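Local coordinates for sulfonate ABC transporter, periplasmic sulfonate-binding protein SsuA (Methylobacillus flagellatus, PDB 3UIF) that probably binds sulfonates or related sulfur compounds in the periplasm as the substrate-binding component of an ABC transporter, at residues A[98-103]-A[256-261]. Sequence-based numbering, arbitrary orientation.
Sequences TSNSYL and RREYDQ
The carboxylate of Glu-258 meets the backbone of Asn-100 and the hydroxyl of Tyr-102, a worked example of one buried acid joining distant parts of a chain. Its two oxygens divide the hydrogen bonds between them. Glu-258 OE1 accepts the N-H of Asn-100 (N to OE1 2.8 Å) through its syn lone pair, whereas Glu-258 OE2 accepts the hydroxyl of Tyr-102 (OH to OE2 2.6 Å), met nearly along the C-O axis. That oxygen lies at the edge of the tyrosine ring and in its plane, with ring and carboxylate turned 69° apart. Glu-258 reaches across because its chain leaves anti to the backbone N and then bends at chi2 (64°).

A salt bridge from Arg-269 to OE1 adds a charged partner. The Asn-100 amide crosses the carboxylate, the planes 53° apart, with its ND2 3.1 Å from Glu-258 O; OD1 bonds to Thr-191 and ND2 to Asp-262.

Within 256-261, CG of Glu-258 lies over one face of the Tyr-259 ring, offset toward its rim; the Tyr-259 hydroxyl hydrogen-bonds a glycerol, probably from the crystallisation liquor.

The contact joins the chain passing from the sheet of strand 89-94 into strand 102-106 of the second sheet, a crossing between lobes consistent with a periplasmic binding protein, to the type I turn Arg-257 to Asp-260, which shares Arg-257 with helix 252-257. With a backbone N-H, a phenol and a guanidinium directed at it, the buried carboxylate is probably stabilised as the anion, and hydrogen bonds to both oxygens should restrict its rotation.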
loop_
_atom_site.group_PDB
_atom_site.type_symbol
_atom_site.label_atom_id
_atom_site.label_comp_id
_atom_site.label_asym_id
_atom_site.label_seq_id
_atom_site.Cartn_x
_atom_site.Cartn_y
_atom_site.Cartn_z
ATOM N N THR A 98 0.602 4.213 0.413
ATOM C CA THR A 98 0.920 3.560 1.647
ATOM C C THR A 98 2.400 3.733 2.069
ATOM O O THR A 98 2.663 4.016 3.239
ATOM C CB THR A 98 0.312 2.128 1.692
ATOM O OG1 THR A 98 0.415 1.593 3.014
ATOM C CG2 THR A 98 0.927 1.193 0.686
ATOM N N SER A 99 3.344 3.650 1.116
ATOM C CA SER A 99 4.772 3.694 1.452
ATOM C C SER A 99 5.676 4.344 0.411
ATOM O O SER A 99 5.491 4.151 -0.800
ATOM C CB SER A 99 5.299 2.268 1.660
ATOM O OG SER A 99 4.291 1.411 2.164
ATOM N N ASN A 100 6.684 5.071 0.881
ATOM C CA ASN A 100 7.813 5.413 0.034
ATOM C C ASN A 100 8.787 4.228 -0.059
ATOM O O ASN A 100 8.694 3.255 0.710
ATOM C CB ASN A 100 8.543 6.666 0.551
ATOM C CG ASN A 100 7.704 7.927 0.434
ATOM O OD1 ASN A 100 7.419 8.414 -0.670
ATOM N ND2 ASN A 100 7.308 8.473 1.581
ATOM N N SER A 101 9.708 4.300 -1.013
ATOM C CA SER A 101 10.827 3.371 -1.054
ATOM C C SER A 101 12.115 4.139 -0.970
ATOM O O SER A 101 12.130 5.343 -1.205
ATOM C CB SER A 101 10.795 2.518 -2.304
ATOM O OG SER A 101 9.594 1.787 -2.347
ATOM N N TYR A 102 13.189 3.440 -0.630
ATOM C CA TYR A 102 14.439 4.078 -0.220
ATOM C C TYR A 102 15.636 3.273 -0.704
ATOM O O TYR A 102 15.628 2.037 -0.631
ATOM C CB TYR A 102 14.491 4.167 1.316
ATOM C CG TYR A 102 13.331 4.899 1.955
ATOM C CD1 TYR A 102 12.131 4.250 2.257
ATOM C CD2 TYR A 102 13.433 6.246 2.257
ATOM C CE1 TYR A 102 11.075 4.926 2.831
ATOM C CE2 TYR A 102 12.380 6.940 2.833
ATOM C CZ TYR A 102 11.210 6.275 3.124
ATOM O OH TYR A 102 10.208 6.997 3.710
ATOM N N LEU A 103 16.662 3.968 -1.184
ATOM C CA LEU A 103 17.959 3.355 -1.474
ATOM C C LEU A 103 18.925 3.739 -0.377
ATOM O O LEU A 103 19.120 4.925 -0.081
ATOM C CB LEU A 103 18.493 3.787 -2.837
ATOM C CG LEU A 103 19.740 3.084 -3.392
ATOM C CD1 LEU A 103 19.547 1.586 -3.600
ATOM C CD2 LEU A 103 20.170 3.740 -4.695
ATOM N N ARG A 256 7.076 8.155 11.721
ATOM C CA ARG A 256 6.910 9.594 11.595
ATOM C C ARG A 256 7.760 10.121 10.442
ATOM O O ARG A 256 7.383 11.068 9.752
ATOM C CB ARG A 256 7.293 10.262 12.927
ATOM C CG ARG A 256 7.048 11.758 13.033
ATOM C CD ARG A 256 7.342 12.280 14.441
ATOM N NE ARG A 256 6.386 11.749 15.430
ATOM C CZ ARG A 256 6.697 10.963 16.465
ATOM N NH1 ARG A 256 7.964 10.605 16.707
ATOM N NH2 ARG A 256 5.730 10.543 17.277
ATOM N N ARG A 257 8.898 9.475 10.223
ATOM C CA ARG A 257 9.824 9.906 9.181
ATOM C C ARG A 257 9.362 9.526 7.786
ATOM O O ARG A 257 9.721 10.179 6.804
ATOM C CB ARG A 257 11.221 9.383 9.465
ATOM C CG ARG A 257 11.958 10.334 10.367
ATOM C CD ARG A 257 13.312 9.788 10.717
ATOM N NE ARG A 257 13.187 8.732 11.707
ATOM C CZ ARG A 257 14.218 8.072 12.204
ATOM N NH1 ARG A 257 15.440 8.370 11.787
ATOM N NH2 ARG A 257 14.031 7.121 13.104
ATOM N N GLU A 258 8.566 8.469 7.711
ATOM C CA GLU A 258 7.945 8.047 6.465
ATOM C C GLU A 258 7.135 9.193 5.822
ATOM O O GLU A 258 7.067 9.288 4.592
ATOM C CB GLU A 258 7.099 6.769 6.699
ATOM C CG GLU A 258 6.033 6.432 5.651
ATOM C CD GLU A 258 6.596 6.130 4.265
ATOM O OE1 GLU A 258 5.800 6.017 3.312
ATOM O OE2 GLU A 258 7.819 6.001 4.092
ATOM N N TYR A 259 6.569 10.071 6.654
ATOM C CA TYR A 259 5.776 11.207 6.179
ATOM C C TYR A 259 6.544 12.520 6.151
ATOM O O TYR A 259 6.029 13.539 5.731
ATOM C CB TYR A 259 4.492 11.340 7.004
ATOM C CG TYR A 259 3.641 10.115 6.854
ATOM C CD1 TYR A 259 2.736 10.013 5.808
ATOM C CD2 TYR A 259 3.795 9.020 7.708
ATOM C CE1 TYR A 259 1.974 8.882 5.634
ATOM C CE2 TYR A 259 3.042 7.873 7.533
ATOM C CZ TYR A 259 2.128 7.812 6.494
ATOM O OH TYR A 259 1.359 6.683 6.295
ATOM N N ASP A 260 7.793 12.489 6.572
ATOM C CA ASP A 260 8.602 13.694 6.691
ATOM C C ASP A 260 9.154 14.137 5.331
ATOM O O ASP A 260 9.665 13.313 4.566
ATOM C CB ASP A 260 9.752 13.401 7.631
ATOM C CG ASP A 260 9.832 14.384 8.740
ATOM O OD1 ASP A 260 10.493 15.455 8.554
ATOM O OD2 ASP A 260 9.221 14.081 9.800
ATOM N N GLN A 261 9.044 15.428 5.027
ATOM C CA GLN A 261 9.684 15.992 3.834
ATOM C C GLN A 261 9.280 15.327 2.496
ATOM O O GLN A 261 10.010 15.377 1.506
ATOM C CB GLN A 261 11.211 16.051 4.009
ATOM C CG GLN A 261 11.641 16.751 5.294
ATOM C CD GLN A 261 13.097 17.176 5.288
ATOM O OE1 GLN A 261 14.004 16.342 5.371
ATOM N NE2 GLN A 261 13.335 18.495 5.199
#